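Local atomic coordinates of hypothetical protein, IPT/TIG domain protein (Bacteroides ovatus, PDB entry 4HW6), a protein that is of unknown function but probably acts as an auxiliary nutrient-binding, perhaps carbohydrate-binding, protein that joins an IPT/TIG domain to a six-bladed beta-propeller. Residues V52-Y57 / I72-A77; T112-K117 / H424-I429; S364-V369 / A380-S385; A399-P404 / I418-N423. All coordinates share one frame; numbering follows the deposited sequence.

Contact 1 of 4, residues V52-Y57 / I72-A77; sequences VTIGGY and ICPSKA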
loop_
_atom_site.group_PDB
_atom_site.type_symbol
_atom_site.label_atom_id
_atom_site.label_comp_id
_atom_site.label_asym_id
_atom_site.label_seq_id
_atom_site.Cartn_x
_atom_site.Cartn_y
_atom_site.Cartn_z
ATOM N N VAL A 52 25.134 13.039 -18.633
ATOM C CA VAL A 52 24.160 12.097 -19.148
ATOM C C VAL A 52 23.039 11.935 -18.107
ATOM O O VAL A 52 23.312 11.811 -16.923
ATOM C CB VAL A 52 24.803 10.719 -19.440
ATOM C CG1 VAL A 52 23.761 9.729 -19.951
ATOM C CG2 VAL A 52 25.913 10.866 -20.478
ATOM N N THR A 53 21.790 11.973 -18.558
ATOM C CA THR A 53 20.667 11.581 -17.728
ATOM C C THR A 53 19.881 10.494 -18.446
ATOM O O THR A 53 19.765 10.496 -19.682
ATOM C CB THR A 53 19.742 12.773 -17.388
ATOM O OG1 THR A 53 19.195 13.335 -18.592
ATOM C CG2 THR A 53 20.506 13.839 -16.624
ATOM N N ILE A 54 19.362 9.561 -17.654
ATOM C CA ILE A 54 18.461 8.510 -18.118
ATOM C C ILE A 54 17.182 8.632 -17.306
ATOM O O ILE A 54 17.196 8.581 -16.063
ATOM C CB ILE A 54 19.089 7.110 -17.993
ATOM C CG1 ILE A 54 20.443 7.083 -18.715
ATOM C CG2 ILE A 54 18.142 6.048 -18.538
ATOM C CD1 ILE A 54 21.035 5.691 -18.878
ATOM N N GLY A 55 16.078 8.869 -18.008
ATOM C CA GLY A 55 14.808 9.142 -17.364
ATOM C C GLY A 55 14.827 10.370 -16.459
ATOM O O GLY A 55 14.037 10.456 -15.538
ATOM N N GLY A 56 15.723 11.323 -16.736
ATOM C CA GLY A 56 15.849 12.538 -15.928
ATOM C C GLY A 56 16.867 12.480 -14.794
ATOM O O GLY A 56 17.188 13.510 -14.201
ATOM N N TYR A 57 17.387 11.291 -14.499
ATOM C CA TYR A 57 18.336 11.115 -13.400
ATOM C C TYR A 57 19.793 11.053 -13.879
ATOM O O TYR A 57 20.090 10.344 -14.847
ATOM C CB TYR A 57 17.969 9.861 -12.616
ATOM C CG TYR A 57 16.681 10.081 -11.833
ATOM C CD1 TYR A 57 15.441 9.782 -12.396
ATOM C CD2 TYR A 57 16.708 10.609 -10.556
ATOM C CE1 TYR A 57 14.265 10.007 -11.704
ATOM C CE2 TYR A 57 15.537 10.845 -9.856
ATOM C CZ TYR A 57 14.322 10.543 -10.434
ATOM O OH TYR A 57 13.163 10.758 -9.740
ATOM N N ILE A 72 26.758 4.674 -16.295
ATOM C CA ILE A 72 26.117 3.731 -15.390
ATOM C C ILE A 72 24.668 4.139 -15.185
ATOM O O ILE A 72 24.372 5.274 -14.764
ATOM C CB ILE A 72 26.851 3.697 -14.032
ATOM C CG1 ILE A 72 28.299 3.240 -14.223
ATOM C CG2 ILE A 72 26.152 2.780 -13.029
ATOM C CD1 ILE A 72 29.089 3.256 -12.927
ATOM N N CYS A 73 23.753 3.222 -15.480
ATOM C CA CYS A 73 22.326 3.488 -15.327
ATOM C C CYS A 73 21.975 3.787 -13.861
ATOM O O CYS A 73 22.333 3.017 -12.969
ATOM C CB CYS A 73 21.507 2.277 -15.785
ATOM S SG CYS A 73 19.737 2.610 -15.781
ATOM N N PRO A 74 21.270 4.904 -13.612
ATOM C CA PRO A 74 20.874 5.273 -12.258
ATOM C C PRO A 74 19.594 4.552 -11.837
ATOM O O PRO A 74 18.909 3.972 -12.679
ATOM C CB PRO A 74 20.584 6.766 -12.400
ATOM C CG PRO A 74 19.997 6.868 -13.759
ATOM C CD PRO A 74 20.800 5.902 -14.596
ATOM N N SER A 75 19.251 4.604 -10.561
ATOM C CA SER A 75 17.942 4.112 -10.151
ATOM C C SER A 75 16.896 5.137 -10.593
ATOM O O SER A 75 17.225 6.289 -10.902
ATOM C CB SER A 75 17.886 3.854 -8.638
ATOM O OG SER A 75 18.247 5.012 -7.927
ATOM N N LYS A 76 15.645 4.697 -10.634
ATOM C CA LYS A 76 14.490 5.536 -10.955
ATOM C C LYS A 76 14.455 6.043 -12.407
ATOM O O LYS A 76 13.808 7.042 -12.683
ATOM C CB LYS A 76 14.362 6.725 -9.980
ATOM C CG LYS A 76 14.417 6.360 -8.495
ATOM C CD LYS A 76 13.985 7.534 -7.615
ATOM C CE LYS A 76 15.024 7.900 -6.556
ATOM N NZ LYS A 76 16.123 8.781 -7.069
ATOM N N ALA A 77 15.098 5.324 -13.328
ATOM C CA ALA A 77 15.161 5.718 -14.743
ATOM C C ALA A 77 13.913 5.336 -15.557
ATOM O O ALA A 77 14.000 5.145 -16.767
ATOM C CB ALA A 77 16.400 5.112 -15.383
HETATM O O HOH W 1 12.452 8.274 -14.768
#

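Contact 2 of 4, residues T112-K117 / H424-I429; sequences TTFLGK and HRVRKI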
loop_
_atom_site.group_PDB
_atom_site.type_symbol
_atom_site.label_atom_id
_atom_site.label_comp_id
_atom_site.label_asym_id
_atom_site.label_seq_id
_atom_site.Cartn_x
_atom_site.Cartn_y
_atom_site.Cartn_z
ATOM N N THR A 112 11.058 -3.072 2.028
ATOM C CA THR A 112 11.983 -2.299 2.841
ATOM C C THR A 112 11.303 -1.966 4.191
ATOM O O THR A 112 10.113 -2.240 4.377
ATOM C CB THR A 112 12.438 -0.996 2.165
ATOM O OG1 THR A 112 11.304 -0.231 1.732
ATOM C CG2 THR A 112 13.351 -1.283 0.997
ATOM N N THR A 113 12.060 -1.389 5.119
ATOM C CA THR A 113 11.496 -0.935 6.391
ATOM C C THR A 113 11.344 0.582 6.373
ATOM O O THR A 113 12.317 1.291 6.166
ATOM C CB THR A 113 12.357 -1.409 7.578
ATOM O OG1 THR A 113 12.410 -2.850 7.544
ATOM C CG2 THR A 113 11.766 -0.922 8.909
ATOM N N PHE A 114 10.111 1.051 6.572
ATOM C CA PHE A 114 9.756 2.459 6.500
ATOM C C PHE A 114 9.782 3.142 7.877
ATOM O O PHE A 114 10.434 4.179 8.047
ATOM C CB PHE A 114 8.379 2.584 5.836
ATOM C CG PHE A 114 7.836 3.990 5.770
ATOM C CD1 PHE A 114 8.625 5.042 5.345
ATOM C CD2 PHE A 114 6.517 4.240 6.109
ATOM C CE1 PHE A 114 8.116 6.339 5.301
ATOM C CE2 PHE A 114 6.004 5.523 6.053
ATOM C CZ PHE A 114 6.803 6.563 5.658
ATOM N N LEU A 115 9.102 2.554 8.858
ATOM C CA LEU A 115 9.065 3.135 10.201
ATOM C C LEU A 115 9.178 2.075 11.280
ATOM O O LEU A 115 8.659 0.952 11.132
ATOM C CB LEU A 115 7.764 3.903 10.423
ATOM C CG LEU A 115 7.485 5.120 9.551
ATOM C CD1 LEU A 115 6.004 5.462 9.598
ATOM C CD2 LEU A 115 8.346 6.308 9.987
ATOM N N GLY A 116 9.827 2.472 12.376
ATOM C CA GLY A 116 9.968 1.641 13.563
ATOM C C GLY A 116 11.370 1.116 13.717
ATOM O O GLY A 116 11.960 0.617 12.740
ATOM N N LYS A 117 11.900 1.207 14.947
ATOM C CA LYS A 117 13.246 0.720 15.256
ATOM C C LYS A 117 13.194 0.019 16.605
ATOM O O LYS A 117 12.498 0.462 17.510
ATOM C CB LYS A 117 14.240 1.878 15.305
ATOM C CG LYS A 117 14.380 2.596 13.963
ATOM C CD LYS A 117 15.268 3.819 14.114
ATOM C CE LYS A 117 15.576 4.483 12.780
ATOM N NZ LYS A 117 16.505 5.627 12.991
ATOM N N HIS A 424 6.855 -5.140 14.606
ATOM C CA HIS A 424 6.628 -3.837 15.221
ATOM C C HIS A 424 7.052 -2.694 14.330
ATOM O O HIS A 424 7.406 -1.617 14.806
ATOM C CB HIS A 424 7.276 -3.831 16.594
ATOM C CG HIS A 424 6.754 -4.939 17.463
ATOM N ND1 HIS A 424 5.484 -4.911 18.006
ATOM C CD2 HIS A 424 7.291 -6.133 17.811
ATOM C CE1 HIS A 424 5.263 -6.047 18.656
ATOM N NE2 HIS A 424 6.345 -6.805 18.552
ATOM N N ARG A 425 6.923 -2.928 13.023
ATOM C CA ARG A 425 7.365 -1.985 12.021
ATOM C C ARG A 425 6.336 -1.829 10.921
ATOM O O ARG A 425 5.597 -2.781 10.610
ATOM C CB ARG A 425 8.668 -2.480 11.389
ATOM C CG ARG A 425 9.899 -2.438 12.288
ATOM C CD ARG A 425 10.910 -3.384 11.686
ATOM N NE ARG A 425 12.201 -3.438 12.344
ATOM C CZ ARG A 425 12.642 -4.435 13.117
ATOM N NH1 ARG A 425 11.872 -5.478 13.479
ATOM N NH2 ARG A 425 13.898 -4.352 13.571
ATOM N N VAL A 426 6.348 -0.649 10.300
ATOM C CA VAL A 426 5.719 -0.447 8.998
ATOM C C VAL A 426 6.742 -0.773 7.913
ATOM O O VAL A 426 7.809 -0.149 7.823
ATOM C CB VAL A 426 5.209 0.995 8.802
ATOM C CG1 VAL A 426 4.537 1.131 7.444
ATOM C CG2 VAL A 426 4.247 1.391 9.913
ATOM N N ARG A 427 6.406 -1.748 7.089
ATOM C CA ARG A 427 7.229 -2.159 5.966
ATOM C C ARG A 427 6.688 -1.456 4.711
ATOM O O ARG A 427 5.528 -1.024 4.669
ATOM C CB ARG A 427 7.181 -3.671 5.779
ATOM C CG ARG A 427 7.469 -4.511 7.019
ATOM C CD ARG A 427 8.920 -4.478 7.444
ATOM N NE ARG A 427 9.816 -5.246 6.580
ATOM C CZ ARG A 427 9.877 -6.577 6.490
ATOM N NH1 ARG A 427 9.147 -7.363 7.237
ATOM N NH2 ARG A 427 10.737 -7.131 5.665
ATOM N N LYS A 428 7.551 -1.300 3.722
ATOM C CA LYS A 428 7.171 -0.708 2.439
ATOM C C LYS A 428 7.431 -1.695 1.307
ATOM O O LYS A 428 8.434 -2.406 1.314
ATOM C CB LYS A 428 7.947 0.576 2.233
ATOM C CG LYS A 428 7.707 1.321 0.926
ATOM C CD LYS A 428 8.484 2.640 1.012
ATOM C CE LYS A 428 8.690 3.313 -0.313
ATOM N NZ LYS A 428 9.510 4.556 -0.103
ATOM N N ILE A 429 6.503 -1.759 0.353
ATOM C CA ILE A 429 6.738 -2.512 -0.889
ATOM C C ILE A 429 6.725 -1.503 -2.031
ATOM O O ILE A 429 5.729 -0.816 -2.245
ATOM C CB ILE A 429 5.689 -3.625 -1.142
ATOM C CG1 ILE A 429 5.614 -4.606 0.039
ATOM C CG2 ILE A 429 6.031 -4.360 -2.445
ATOM C CD1 ILE A 429 4.553 -5.689 -0.114
HETATM O O HOH W 2 10.401 -0.838 -0.681
HETATM O O HOH W 3 13.960 -1.132 12.091
#

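Contact 3 of 4, residues S364-V369 / A380-S385; sequences SHTVRV and AGRGNS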
loop_
_atom_site.group_PDB
_atom_site.type_symbol
_atom_site.label_atom_id
_atom_site.label_comp_id
_atom_site.label_asym_id
_atom_site.label_seq_id
_atom_site.Cartn_x
_atom_site.Cartn_y
_atom_site.Cartn_z
ATOM N N SER A 364 -0.118 -16.924 7.383
ATOM C CA SER A 364 0.832 -17.435 6.405
ATOM C C SER A 364 2.007 -16.479 6.199
ATOM O O SER A 364 2.961 -16.817 5.487
ATOM C CB SER A 364 0.169 -17.722 5.057
ATOM O OG SER A 364 -0.196 -16.520 4.418
ATOM N N HIS A 365 1.924 -15.302 6.832
ATOM C CA HIS A 365 2.966 -14.262 6.820
ATOM C C HIS A 365 3.226 -13.708 5.422
ATOM O O HIS A 365 4.382 -13.434 5.035
ATOM C CB HIS A 365 4.246 -14.755 7.486
ATOM C CG HIS A 365 4.004 -15.376 8.829
ATOM N ND1 HIS A 365 3.882 -14.624 9.981
ATOM C CD2 HIS A 365 3.887 -16.673 9.204
ATOM C CE1 HIS A 365 3.682 -15.434 11.004
ATOM N NE2 HIS A 365 3.640 -16.680 10.558
ATOM N N THR A 366 2.143 -13.485 4.679
ATOM C CA THR A 366 2.239 -13.006 3.316
ATOM C C THR A 366 1.304 -11.838 3.025
ATOM O O THR A 366 0.308 -11.586 3.735
ATOM C CB THR A 366 1.933 -14.141 2.310
ATOM O OG1 THR A 366 0.631 -14.689 2.586
ATOM C CG2 THR A 366 2.978 -15.246 2.393
ATOM N N VAL A 367 1.640 -11.128 1.962
ATOM C CA VAL A 367 0.718 -10.262 1.268
ATOM C C VAL A 367 0.279 -11.041 0.022
ATOM O O VAL A 367 1.121 -11.569 -0.721
ATOM C CB VAL A 367 1.367 -8.920 0.876
ATOM C CG1 VAL A 367 0.372 -8.053 0.093
ATOM C CG2 VAL A 367 1.863 -8.162 2.132
ATOM N N ARG A 368 -1.034 -11.146 -0.179
ATOM C CA ARG A 368 -1.608 -11.962 -1.246
ATOM C C ARG A 368 -2.509 -11.096 -2.099
ATOM O O ARG A 368 -2.848 -9.976 -1.704
ATOM C CB ARG A 368 -2.318 -13.201 -0.667
ATOM C CG ARG A 368 -1.337 -14.041 0.148
ATOM C CD ARG A 368 -1.908 -15.292 0.776
ATOM N NE ARG A 368 -2.029 -16.360 -0.205
ATOM C CZ ARG A 368 -2.637 -17.509 0.065
ATOM N NH1 ARG A 368 -3.117 -17.727 1.282
ATOM N NH2 ARG A 368 -2.744 -18.446 -0.845
ATOM N N VAL A 369 -2.884 -11.612 -3.274
ATOM C CA VAL A 369 -3.749 -10.880 -4.191
ATOM C C VAL A 369 -4.891 -11.764 -4.591
ATOM O O VAL A 369 -4.670 -12.930 -4.941
ATOM C CB VAL A 369 -2.994 -10.434 -5.444
ATOM C CG1 VAL A 369 -3.886 -9.546 -6.303
ATOM C CG2 VAL A 369 -1.734 -9.691 -5.067
ATOM N N ALA A 380 4.060 -11.232 -1.705
ATOM C CA ALA A 380 5.280 -11.038 -0.920
ATOM C C ALA A 380 5.299 -11.893 0.345
ATOM O O ALA A 380 4.247 -12.118 0.961
ATOM C CB ALA A 380 5.443 -9.545 -0.579
ATOM N N GLY A 381 6.497 -12.327 0.736
ATOM C CA GLY A 381 6.709 -13.069 1.983
ATOM C C GLY A 381 7.136 -14.491 1.745
ATOM O O GLY A 381 7.166 -14.951 0.597
ATOM N N ARG A 382 7.477 -15.170 2.839
ATOM C CA ARG A 382 7.912 -16.569 2.857
ATOM C C ARG A 382 9.189 -16.790 2.010
ATOM O O ARG A 382 9.380 -17.839 1.381
ATOM C CB ARG A 382 6.770 -17.492 2.423
ATOM C CG ARG A 382 5.547 -17.377 3.317
ATOM C CD ARG A 382 4.431 -18.253 2.818
ATOM N NE ARG A 382 4.642 -19.666 3.097
ATOM C CZ ARG A 382 4.200 -20.291 4.195
ATOM N NH1 ARG A 382 3.604 -19.607 5.162
ATOM N NH2 ARG A 382 4.405 -21.600 4.344
ATOM N N GLY A 383 10.059 -15.790 2.026
ATOM C CA GLY A 383 11.361 -15.883 1.371
ATOM C C GLY A 383 12.353 -16.741 2.132
ATOM O O GLY A 383 12.088 -17.196 3.245
ATOM N N ASN A 384 13.503 -16.996 1.516
ATOM C CA ASN A 384 14.615 -17.680 2.210
ATOM C C ASN A 384 14.200 -19.105 2.691
ATOM O O ASN A 384 14.768 -19.622 3.628
ATOM C CB ASN A 384 15.123 -16.809 3.409
ATOM C CG ASN A 384 16.195 -15.778 3.013
ATOM O OD1 ASN A 384 15.925 -14.560 2.837
ATOM N ND2 ASN A 384 17.424 -16.252 2.882
ATOM N N SER A 385 13.207 -19.720 2.039
ATOM C CA SER A 385 12.651 -21.040 2.427
ATOM C C SER A 385 12.127 -21.106 3.863
ATOM O O SER A 385 12.180 -22.162 4.508
ATOM C CB SER A 385 13.679 -22.163 2.201
ATOM O OG SER A 385 14.296 -22.033 0.937
HETATM O O HOH W 4 7.000 -14.045 5.435
#

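Contact 4 of 4, residues A399-P404 / I418-N423; sequences ALFNHP and IGDCDN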
loop_
_atom_site.group_PDB
_atom_site.type_symbol
_atom_site.label_atom_id
_atom_site.label_comp_id
_atom_site.label_asym_id
_atom_site.label_seq_id
_atom_site.Cartn_x
_atom_site.Cartn_y
_atom_site.Cartn_z
ATOM N N ALA A 399 12.142 -11.832 1.126
ATOM C CA ALA A 399 11.442 -11.090 2.156
ATOM C C ALA A 399 10.671 -11.993 3.105
ATOM O O ALA A 399 10.055 -13.002 2.685
ATOM C CB ALA A 399 10.501 -10.083 1.553
ATOM N N LEU A 400 10.692 -11.586 4.377
ATOM C CA LEU A 400 9.966 -12.243 5.462
ATOM C C LEU A 400 9.255 -11.207 6.313
ATOM O O LEU A 400 9.819 -10.143 6.642
ATOM C CB LEU A 400 10.905 -13.072 6.347
ATOM C CG LEU A 400 11.401 -14.364 5.715
ATOM C CD1 LEU A 400 12.590 -14.942 6.491
ATOM C CD2 LEU A 400 10.264 -15.396 5.579
ATOM N N PHE A 401 8.022 -11.543 6.666
ATOM C CA PHE A 401 7.197 -10.769 7.559
ATOM C C PHE A 401 6.899 -11.626 8.783
ATOM O O PHE A 401 7.135 -12.832 8.797
ATOM C CB PHE A 401 5.844 -10.463 6.939
ATOM C CG PHE A 401 5.907 -9.635 5.666
ATOM C CD1 PHE A 401 6.082 -8.265 5.723
ATOM C CD2 PHE A 401 5.739 -10.236 4.432
ATOM C CE1 PHE A 401 6.115 -7.499 4.557
ATOM C CE2 PHE A 401 5.766 -9.478 3.271
ATOM C CZ PHE A 401 5.956 -8.108 3.340
ATOM N N ASN A 402 6.282 -11.008 9.773
ATOM C CA ASN A 402 5.841 -11.751 10.974
ATOM C C ASN A 402 4.524 -11.159 11.420
ATOM O O ASN A 402 4.493 -10.116 12.100
ATOM C CB ASN A 402 6.886 -11.676 12.100
ATOM C CG ASN A 402 6.604 -12.641 13.230
ATOM O OD1 ASN A 402 5.521 -13.250 13.283
ATOM N ND2 ASN A 402 7.597 -12.825 14.127
ATOM N N HIS A 403 3.454 -11.824 11.013
ATOM C CA HIS A 403 2.075 -11.374 11.230
ATOM C C HIS A 403 1.767 -10.045 10.544
ATOM O O HIS A 403 1.334 -9.065 11.164
ATOM C CB HIS A 403 1.746 -11.374 12.722
ATOM C CG HIS A 403 1.689 -12.741 13.300
ATOM N ND1 HIS A 403 2.113 -13.027 14.577
ATOM C CD2 HIS A 403 1.244 -13.912 12.781
ATOM C CE1 HIS A 403 1.941 -14.321 14.814
ATOM N NE2 HIS A 403 1.401 -14.877 13.746
ATOM N N PRO A 404 1.970 -10.006 9.220
ATOM C CA PRO A 404 1.514 -8.836 8.510
ATOM C C PRO A 404 0.004 -8.749 8.610
ATOM O O PRO A 404 -0.670 -9.745 8.359
ATOM C CB PRO A 404 1.952 -9.110 7.071
ATOM C CG PRO A 404 2.036 -10.583 6.949
ATOM C CD PRO A 404 2.350 -11.106 8.321
ATOM N N ILE A 418 2.827 -1.858 4.847
ATOM C CA ILE A 418 2.364 -3.057 5.514
ATOM C C ILE A 418 2.639 -2.940 7.005
ATOM O O ILE A 418 3.782 -2.685 7.405
ATOM C CB ILE A 418 3.124 -4.310 5.022
ATOM C CG1 ILE A 418 3.092 -4.406 3.478
ATOM C CG2 ILE A 418 2.573 -5.578 5.704
ATOM C CD1 ILE A 418 1.713 -4.597 2.887
ATOM N N GLY A 419 1.601 -3.132 7.817
ATOM C CA GLY A 419 1.751 -3.181 9.258
ATOM C C GLY A 419 2.147 -4.580 9.645
ATOM O O GLY A 419 1.316 -5.509 9.679
ATOM N N ASP A 420 3.431 -4.731 9.918
ATOM C CA ASP A 420 4.050 -6.022 10.162
ATOM C C ASP A 420 4.117 -6.201 11.677
ATOM O O ASP A 420 5.121 -5.900 12.322
ATOM C CB ASP A 420 5.413 -6.001 9.494
ATOM C CG ASP A 420 6.083 -7.352 9.437
ATOM O OD1 ASP A 420 5.390 -8.360 9.593
ATOM O OD2 ASP A 420 7.307 -7.378 9.134
ATOM N N CYS A 421 3.009 -6.707 12.229
ATOM C CA CYS A 421 2.716 -6.545 13.646
ATOM C C CYS A 421 3.733 -7.119 14.611
ATOM O O CYS A 421 4.109 -6.432 15.541
ATOM C CB CYS A 421 1.326 -7.077 13.991
ATOM S SG CYS A 421 0.092 -5.939 13.386
ATOM N N ASP A 422 4.207 -8.340 14.380
ATOM C CA ASP A 422 5.187 -8.938 15.289
ATOM C C ASP A 422 6.666 -8.614 14.977
ATOM O O ASP A 422 7.589 -9.030 15.686
ATOM C CB ASP A 422 4.862 -10.416 15.488
ATOM C CG ASP A 422 3.814 -10.623 16.596
ATOM O OD1 ASP A 422 3.966 -10.019 17.685
ATOM O OD2 ASP A 422 2.861 -11.391 16.413
ATOM N N ASN A 423 6.873 -7.745 13.999
ATOM C CA ASN A 423 8.143 -7.045 13.834
ATOM C C ASN A 423 8.065 -5.598 14.281
ATOM O O ASN A 423 9.068 -4.907 14.315
ATOM C CB ASN A 423 8.605 -7.119 12.378
ATOM C CG ASN A 423 9.093 -8.492 12.012
ATOM O OD1 ASN A 423 9.732 -9.167 12.841
ATOM N ND2 ASN A 423 8.779 -8.936 10.798
HETATM O O HOH W 5 10.259 -11.799 13.305
#

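Contact 1 of 4, residues V52-Y57 / I72-A77
Tyr-57 presents one face of its ring to Lys-76, a pairing that illustrates how the aliphatic part of a lysine can serve as an apolar partner. Lys-76 CB lies 3.9 Å from the centroid of the Tyr-57 ring in a CH-pi contact, displaced toward the rim near CE1 and CZ. Bends at the third and fourth torsions of Lys-76 (chi3 -125°) then turn the chain along the ring, and its NZ comes within 3.5 Å of Tyr-57 CE2. At the root of the aromatic side chain, Tyr-57 CB packs 3.8 Å from Pro-74 CG. Ile-54 supplies the buried half of the contact: its CB meets Pro-74 CD at 4.0 Å, while its CG2 touches Ala-77 CB at 3.7 Å. An alanine in place of Tyr-57 would probably leave the Lys-76 chain without its flat support and open a gap beside Pro-74. No direct hydrogen bond joins the two segments; instead one water, in the plane of the tyrosine ring at its edge, donates to Gly-55 O and Lys-76 O, 2.8 Å from each. Ile-54 and Tyr-57 are tied by two backbone hydrogen bonds around a type I' turn, with Gly-55 and Gly-56 at its tip. This is the classic two-residue beta hairpin, here joining strands 50-54 and 57-64 in the immunoglobulin-like fold expected of an IPT/TIG domain.

Contact 2 of 4, residues T112-K117 / H424-I429
Phe-114 and Leu-115 both direct their backbone N-H groups at Val-426 O, a clear example of the classic beta bulge, in which two residues of one strand face a single residue of the next. Val-426 O is 2.9 Å from Phe-114 N and 3.2 Å from Leu-115 N, so one carbonyl is gripped twice. Val-426 N in turn donates to Leu-115 O. Packing is close around this point. With its CG anti to the backbone N (chi1 176°), the Phe-114 side chain runs alongside Val-426 and meets Val-426 CG1 with the ring edge, CD2 to CG1 being 3.9 Å; one ring face lies against CG of its own neighbour, Leu-115. Gly-116 is close to His-424 O on its CA side, where a CB would collide, while its carbonyl O turns to a water shared with Arg-425 NE; Arg-425 NH2 is held by Asn-122. The other end is regular, and each end carries one bridging water at its margin. Thr-112 and Lys-428 exchange two backbone hydrogen bonds, both 2.8 Å between N and O, and their side chains lie side by side. A water sits 2.6 Å from Thr-112 OG1 and reaches Lys-428 O only weakly. In the sheet, strand 109-115 lies between strands 393-394 and 425-431, and strand 415-420 flanks the far side of 425-431, all neighbours running antiparallel.

Contact 3 of 4, residues S364-V369 / A380-S385
Ala-380 and Val-367 form an antiparallel hydrogen-bonded pair, with Val-367 N 3.0 Å from Ala-380 O and Ala-380 N 3.1 Å from Val-367 O. Their side chains share one face of the sheet, where Val-367 CB and Ala-380 CB approach to 4.4 Å. Ala-380 O also receives a CA-H...O contact from Thr-366, whose CA lies 3.2 Å away. At Gly-381 the chain turns out of the pairing with a positive phi of 113°; a CB here would collide with His-365 O, so the absence of a side chain is what permits the close passage. Arg-382 then reaches back across the first segment. Its N is linked through a water to His-365 O, while a bend at chi3 (75°) brings the guanidinium to Ser-364. Arg-382 NH1 donates to Ser-364 O at 2.9 Å, with the carbonyl oxygen lying in the guanidinium plane. On the way, the arginine chain crosses Thr-366, with Arg-382 CD 3.4 Å from Thr-366 CG2. That threonine is itself pinned, because Thr-366 OG1 donates to Ser-364 OG at 2.7 Å, and Trp-324 adds a cation-pi partner for the arginine. His-365 and Thr-366 both face Asp-361 in a G1 beta bulge, which begins strand 366-370, and the whole is the open end of an antiparallel hairpin in a beta-propeller blade.

Contact 4 of 4, residues A399-P404 / I418-N423
Phe-401 sets its ring edge against the carboxylate of Asp-420, the two planes standing 82° apart, with CD1 of Phe-401 3.7 Å from Asp-420 OD2. Farther along the ring, Phe-401 CE1 makes a looser apolar contact with Ile-418 CG2. At Asn-402 one acidic side chain organises the loop: Asn-402 N donates to Asp-420 OD1 at 2.8 Å, on the syn lone pair. The other oxygen, Asp-420 OD2, accepts from Asn-423 ND2 at 2.7 Å, from above the carboxylate plane, and forms a salt bridge with Arg-427. A leucine in place of Asp-420 would probably leave Asn-402 N without its acceptor and Arg-427 NH1 without its salt bridge, and cost Asn-423 ND2 one of its acceptors. Asn-402 O is bonded by Asp-422 N at 2.9 Å, and a water bridges the Asn-402 and Asn-423 side-chain amides. His-403 follows, with its ring beside the Asp-422 side chain; ND1 donates to Asp-422 OD2 at 2.6 Å, nearly in the ring plane and on the anti lone pair of the carboxylate. His-403 O accepts from Cys-421 N at 3.1 Å, the donor well above the carbonyl plane. Pro-404 ends the walk, packing CB on Ile-418 CG2 at 3.8 Å. Here strand 404-410 begins at the edge of its antiparallel sheet, beside strand 415-420, which strand 425-431 borders on its other side; the side chain of Phe-401 touches Val-111 of strand 109-115, and His-365, just before strand 366-370 of the next sheet, meets the ring of His-403 and hydrogen-bonds its backbone N.

In the fold
Contact 1 stands apart in the IPT/TIG domain, its centre about 27 to 32 Å from those of the others, which lie in the propeller. Contacts 2 and 4 share one antiparallel sheet, centres about 9 Å apart, through the successive strands 415-420 and 425-431. Contact 3 belongs to a neighbouring sheet, its centre about 10 Å from that of contact 4 and about 16 Å from that of contact 2, and touches both. Along the chain contact 1 closes first; contacts 3 and 4 then follow in series inside the long loop closed by contact 2. Contact 2 thus unites early and late strands in one blade, the "Velcro" closure by which propellers commonly seal their ring.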